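Local coordinates for protein transcriptional regulator, TetR family (Legionella pneumophila subsp. pneumophila str. Philadelphia 1, PDB 3ON4) that probably binds DNA through a helix-turn-helix domain and acts as a dimeric TetR-family transcriptional regulator, at residues L133-L138 against Q158-V163; G165-A170 against T177-V182. All coordinates share one frame; numbering follows the deposited sequence.

In the fold
Both contacts lie in the all-helical C-terminal domain and share helix 149-173. Interaction 1 joins the earlier part of that helix to helix 121-144; interaction 2 joins its later part to helix 177-189, the last of the chain. Their centres are about 15 Å apart, and they touch each other: Val-163 CG2 lies 3.8 Å from Val-182 CG1, and Leu-162 O lies 3.6 Å from Val-182 CG2. Each also reaches the second subunit, where Gln-158 NE2 of one chain donates a hydrogen bond to Gly-181 O of the other. The bound sodium ion, at Ser-114 and Asp-115, is about 13 Å from the side chain of Leu-169.

Interaction 1 (L133-L138 against Q158-V163); sequences LIIEWL and QIISLV
Helices 121-144 and 149-173, successive helices of the TetR-type C-terminal domain, meet here through aliphatic side chains, Ile-134, Ile-135 and Leu-138 facing Ile-159 and Ile-160. The axes of the two short segments come no closer than 10.4 Å, and their N-to-C directions differ by 130°, so the segments run in broadly opposing directions, well short of antiparallel. Ile-160 has the most surface covered and works with both of its branches. Its CG1 stands anti to the backbone N (chi1 -169°), which puts CG2 in the crowded position between N and the carbonyl carbon. The CG1-CD1 arm meets the methyl CG2 of Ile-134, with CD1 at 4.1 Å from it. The other branch, CG2, meets CG1 of Ile-135 at 4.0 Å. Ile-134 and Ile-135 each cross Ile-160 at about a right angle. One turn on from Ile-134, Leu-138 sends CD1 to CG2 of Ile-159 at 4.1 Å, the two side chains crossing obliquely, and the same methyl lies 4.3 Å from CB of Ile-160. The end of the Ile-134 chain turns away from helix 149-173; its side chain also packs on Phe-91 of helix 84-98 and on Ile-69 and Leu-73 of helix 54-77. Leu-138 reaches Ile-88 of helix 84-98. On the dimer side, Ile-135 packs on Phe-178 of the second subunit and Ile-160 on Leu-169 of that subunit. All five touching residues are buried, yet the segments cover just 196 Å² of one another, both sides summed. The contact is wholly apolar, aliphatic carbons meeting at 4.0 Å or more, and such surfaces are held by dispersion and the exclusion of water rather than by directional bonds.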
loop_
_atom_site.group_PDB
_atom_site.type_symbol
_atom_site.label_atom_id
_atom_site.label_comp_id
_atom_site.label_asym_id
_atom_site.label_seq_id
_atom_site.Cartn_x
_atom_site.Cartn_y
_atom_site.Cartn_z
ATOM N N LEU A 133 -9.464 3.351 -14.010
ATOM C CA LEU A 133 -8.835 3.721 -15.274
ATOM C C LEU A 133 -7.639 2.821 -15.600
ATOM O O LEU A 133 -7.505 2.354 -16.723
ATOM C CB LEU A 133 -8.377 5.167 -15.242
ATOM C CG LEU A 133 -7.853 5.711 -16.573
ATOM C CD1 LEU A 133 -8.389 7.129 -16.830
ATOM C CD2 LEU A 133 -6.350 5.668 -16.562
ATOM N N ILE A 134 -6.810 2.556 -14.594
ATOM C CA ILE A 134 -5.626 1.730 -14.768
ATOM C C ILE A 134 -6.008 0.299 -15.109
ATOM O O ILE A 134 -5.473 -0.277 -16.049
ATOM C CB ILE A 134 -4.704 1.730 -13.518
ATOM C CG1 ILE A 134 -4.092 3.115 -13.242
ATOM C CG2 ILE A 134 -3.599 0.641 -13.641
ATOM C CD1 ILE A 134 -3.172 3.619 -14.282
ATOM N N ILE A 135 -6.962 -0.256 -14.355
ATOM C CA ILE A 135 -7.428 -1.625 -14.538
ATOM C C ILE A 135 -8.085 -1.816 -15.912
ATOM O O ILE A 135 -7.751 -2.767 -16.642
ATOM C CB ILE A 135 -8.359 -2.023 -13.379
ATOM C CG1 ILE A 135 -7.525 -2.100 -12.083
ATOM C CG2 ILE A 135 -9.134 -3.314 -13.690
ATOM C CD1 ILE A 135 -8.342 -2.116 -10.848
ATOM N N GLU A 136 -8.961 -0.882 -16.298
ATOM C CA GLU A 136 -9.571 -0.908 -17.633
ATOM C C GLU A 136 -8.507 -0.840 -18.740
ATOM O O GLU A 136 -8.585 -1.595 -19.706
ATOM C CB GLU A 136 -10.596 0.227 -17.791
ATOM C CG GLU A 136 -11.337 0.260 -19.145
ATOM C CD GLU A 136 -12.017 -1.059 -19.488
ATOM O OE1 GLU A 136 -12.594 -1.700 -18.571
ATOM O OE2 GLU A 136 -11.946 -1.464 -20.668
ATOM N N TRP A 137 -7.513 0.037 -18.597
ATOM C CA TRP A 137 -6.433 0.126 -19.601
ATOM C C TRP A 137 -5.664 -1.196 -19.731
ATOM O O TRP A 137 -5.478 -1.730 -20.834
ATOM C CB TRP A 137 -5.460 1.227 -19.225
ATOM C CG TRP A 137 -4.452 1.457 -20.276
ATOM C CD1 TRP A 137 -4.590 2.224 -21.404
ATOM C CD2 TRP A 137 -3.138 0.903 -20.323
ATOM N NE1 TRP A 137 -3.440 2.175 -22.149
ATOM C CE2 TRP A 137 -2.534 1.366 -21.511
ATOM C CE3 TRP A 137 -2.425 0.025 -19.494
ATOM C CZ2 TRP A 137 -1.241 1.016 -21.870
ATOM C CZ3 TRP A 137 -1.137 -0.326 -19.851
ATOM C CH2 TRP A 137 -0.550 0.178 -21.029
ATOM N N LEU A 138 -5.243 -1.734 -18.597
ATOM C CA LEU A 138 -4.552 -3.043 -18.547
ATOM C C LEU A 138 -5.368 -4.203 -19.153
ATOM O O LEU A 138 -4.849 -4.992 -19.965
ATOM C CB LEU A 138 -4.160 -3.373 -17.087
ATOM C CG LEU A 138 -2.993 -2.619 -16.453
ATOM C CD1 LEU A 138 -2.833 -2.946 -14.963
ATOM C CD2 LEU A 138 -1.708 -2.954 -17.230
ATOM N N GLN A 158 -3.970 -8.551 -10.842
ATOM C CA GLN A 158 -2.727 -9.049 -10.255
ATOM C C GLN A 158 -1.588 -8.075 -10.507
ATOM O O GLN A 158 -0.754 -7.786 -9.624
ATOM C CB GLN A 158 -2.358 -10.426 -10.825
ATOM C CG GLN A 158 -3.140 -11.587 -10.266
ATOM C CD GLN A 158 -2.727 -12.881 -10.950
ATOM O OE1 GLN A 158 -2.612 -12.911 -12.172
ATOM N NE2 GLN A 158 -2.478 -13.933 -10.177
ATOM N N ILE A 159 -1.552 -7.550 -11.731
ATOM C CA ILE A 159 -0.485 -6.676 -12.113
ATOM C C ILE A 159 -0.514 -5.412 -11.261
ATOM O O ILE A 159 0.520 -5.024 -10.725
ATOM C CB ILE A 159 -0.534 -6.286 -13.602
ATOM C CG1 ILE A 159 -0.147 -7.474 -14.483
ATOM C CG2 ILE A 159 0.440 -5.119 -13.891
ATOM C CD1 ILE A 159 -0.504 -7.238 -15.956
ATOM N N ILE A 160 -1.674 -4.768 -11.129
ATOM C CA ILE A 160 -1.720 -3.507 -10.370
ATOM C C ILE A 160 -1.491 -3.772 -8.885
ATOM O O ILE A 160 -0.884 -2.946 -8.210
ATOM C CB ILE A 160 -3.007 -2.637 -10.654
ATOM C CG1 ILE A 160 -2.887 -1.212 -10.042
ATOM C CG2 ILE A 160 -4.252 -3.309 -10.174
ATOM C CD1 ILE A 160 -1.558 -0.447 -10.313
ATOM N N SER A 161 -1.959 -4.911 -8.379
ATOM C CA SER A 161 -1.682 -5.285 -6.987
ATOM C C SER A 161 -0.176 -5.424 -6.768
ATOM O O SER A 161 0.375 -4.921 -5.775
ATOM C CB SER A 161 -2.383 -6.592 -6.621
ATOM O OG SER A 161 -3.787 -6.460 -6.791
ATOM N N LEU A 162 0.499 -6.081 -7.710
ATOM C CA LEU A 162 1.917 -6.328 -7.569
ATOM C C LEU A 162 2.696 -5.021 -7.682
ATOM O O LEU A 162 3.644 -4.813 -6.944
ATOM C CB LEU A 162 2.395 -7.326 -8.610
ATOM C CG LEU A 162 3.777 -7.940 -8.498
ATOM C CD1 LEU A 162 4.104 -8.447 -7.068
ATOM C CD2 LEU A 162 3.857 -9.087 -9.497
ATOM N N VAL A 163 2.285 -4.159 -8.599
ATOM C CA VAL A 163 2.917 -2.855 -8.765
ATOM C C VAL A 163 2.809 -2.066 -7.460
ATOM O O VAL A 163 3.811 -1.528 -6.969
ATOM C CB VAL A 163 2.289 -2.058 -9.928
ATOM C CG1 VAL A 163 2.658 -0.547 -9.841
ATOM C CG2 VAL A 163 2.678 -2.670 -11.276
#

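Interaction 2 (G165-A170 against T177-V182); sequences GGLLLA and TFLEGV
Phe-178 and Leu-179, at the start of helix 177-189, have the most surface covered; Phe-178 packs on Leu-169 and, with Leu-179, on the methyl of Ala-170. CB of Leu-169 sits over one face of the Phe-178 ring in a CH-pi contact, 3.8 Å from the centroid and 15° off the ring normal. CD1 of Leu-169 lies on the same side but outside the ring outline, 3.8 Å from CE1 of Phe-178. The two segments form an antiparallel helical hairpin, their N-to-C directions 168° apart and their axes 8.3 Å at the closest. Gly-166, having no side chain, lets the backbones come near: its CA is 5.1 Å from CA of Phe-178, and its carbonyl O lies 3.6 Å from CB of Phe-178. CG of Leu-179 lies beside the backbone N (chi1 -57°), anti to the carbonyl carbon, and is 3.6 Å from the methyl CB of Ala-170. The Leu-179 methyl CD2 meets CD2 of Leu-167 at 3.7 Å, the side chains crossing at about a right angle. Beyond the hairpin, Leu-179 packs on Leu-96 and Tyr-100, while Phe-178 touches Ser-161 of the second subunit.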
loop_
_atom_site.group_PDB
_atom_site.type_symbol
_atom_site.label_atom_id
_atom_site.label_comp_id
_atom_site.label_asym_id
_atom_site.label_seq_id
_atom_site.Cartn_x
_atom_site.Cartn_y
_atom_site.Cartn_z
ATOM N N GLY A 165 2.106 -3.097 -4.283
ATOM C CA GLY A 165 2.818 -3.733 -3.179
ATOM C C GLY A 165 4.330 -3.688 -3.356
ATOM O O GLY A 165 5.071 -3.495 -2.383
ATOM N N GLY A 166 4.794 -3.881 -4.587
ATOM C CA GLY A 166 6.216 -3.787 -4.915
ATOM C C GLY A 166 6.808 -2.413 -4.648
ATOM O O GLY A 166 7.911 -2.286 -4.066
ATOM N N LEU A 167 6.064 -1.380 -5.040
ATOM C CA LEU A 167 6.504 0.010 -4.772
ATOM C C LEU A 167 6.507 0.293 -3.292
ATOM O O LEU A 167 7.422 0.903 -2.781
ATOM C CB LEU A 167 5.609 1.036 -5.485
ATOM C CG LEU A 167 5.765 1.195 -6.980
ATOM C CD1 LEU A 167 4.673 2.112 -7.563
ATOM C CD2 LEU A 167 7.165 1.752 -7.293
ATOM N N LEU A 168 5.477 -0.168 -2.598
ATOM C CA LEU A 168 5.333 0.052 -1.162
ATOM C C LEU A 168 6.554 -0.462 -0.404
ATOM O O LEU A 168 7.120 0.228 0.461
ATOM C CB LEU A 168 4.077 -0.682 -0.685
ATOM C CG LEU A 168 3.527 -0.409 0.695
ATOM C CD1 LEU A 168 2.949 1.034 0.803
ATOM C CD2 LEU A 168 2.416 -1.443 0.998
ATOM N N LEU A 169 6.991 -1.675 -0.749
ATOM C CA LEU A 169 8.085 -2.296 -0.040
ATOM C C LEU A 169 9.454 -1.844 -0.569
ATOM O O LEU A 169 10.391 -1.724 0.226
ATOM C CB LEU A 169 7.958 -3.830 -0.070
ATOM C CG LEU A 169 6.648 -4.324 0.544
ATOM C CD1 LEU A 169 6.559 -5.828 0.481
ATOM C CD2 LEU A 169 6.523 -3.827 1.984
ATOM N N ALA A 170 9.591 -1.630 -1.883
ATOM C CA ALA A 170 10.884 -1.202 -2.438
ATOM C C ALA A 170 11.367 0.082 -1.802
ATOM O O ALA A 170 12.549 0.229 -1.519
ATOM C CB ALA A 170 10.836 -1.040 -3.978
ATOM N N THR A 177 14.984 -5.106 -5.779
ATOM C CA THR A 177 14.556 -6.455 -6.132
ATOM C C THR A 177 13.033 -6.599 -6.021
ATOM O O THR A 177 12.454 -7.418 -6.724
ATOM C CB THR A 177 15.311 -7.563 -5.338
ATOM O OG1 THR A 177 15.108 -7.400 -3.939
ATOM C CG2 THR A 177 16.826 -7.497 -5.613
ATOM N N PHE A 178 12.387 -5.798 -5.166
ATOM C CA PHE A 178 10.918 -5.809 -5.100
ATOM C C PHE A 178 10.304 -5.364 -6.446
ATOM O O PHE A 178 9.264 -5.891 -6.878
ATOM C CB PHE A 178 10.389 -4.924 -3.965
ATOM C CG PHE A 178 10.618 -5.481 -2.581
ATOM C CD1 PHE A 178 9.747 -6.416 -2.044
ATOM C CD2 PHE A 178 11.689 -5.039 -1.800
ATOM C CE1 PHE A 178 9.940 -6.917 -0.774
ATOM C CE2 PHE A 178 11.883 -5.522 -0.520
ATOM C CZ PHE A 178 11.004 -6.468 -0.001
ATOM N N LEU A 179 10.951 -4.408 -7.102
ATOM C CA LEU A 179 10.486 -3.889 -8.383
ATOM C C LEU A 179 10.861 -4.844 -9.518
ATOM O O LEU A 179 10.115 -4.992 -10.482
ATOM C CB LEU A 179 11.077 -2.505 -8.638
ATOM C CG LEU A 179 10.764 -1.469 -7.552
ATOM C CD1 LEU A 179 11.444 -0.151 -7.832
ATOM C CD2 LEU A 179 9.279 -1.279 -7.417
ATOM N N GLU A 180 12.016 -5.482 -9.392
ATOM C CA GLU A 180 12.435 -6.494 -10.377
ATOM C C GLU A 180 11.426 -7.636 -10.403
ATOM O O GLU A 180 11.131 -8.171 -11.450
ATOM C CB GLU A 180 13.838 -7.009 -10.068
ATOM C CG GLU A 180 14.933 -5.968 -10.294
ATOM C CD GLU A 180 16.307 -6.454 -9.849
ATOM O OE1 GLU A 180 16.402 -7.579 -9.328
ATOM O OE2 GLU A 180 17.295 -5.708 -10.022
ATOM N N GLY A 181 10.896 -7.977 -9.236
ATOM C CA GLY A 181 9.865 -9.001 -9.091
ATOM C C GLY A 181 8.590 -8.717 -9.858
ATOM O O GLY A 181 7.958 -9.641 -10.384
ATOM N N VAL A 182 8.210 -7.448 -9.917
ATOM C CA VAL A 182 7.052 -7.026 -10.692
ATOM C C VAL A 182 7.340 -7.271 -12.171
ATOM O O VAL A 182 6.514 -7.841 -12.894
ATOM C CB VAL A 182 6.748 -5.542 -10.512
ATOM C CG1 VAL A 182 5.486 -5.171 -11.316
ATOM C CG2 VAL A 182 6.599 -5.209 -9.025
#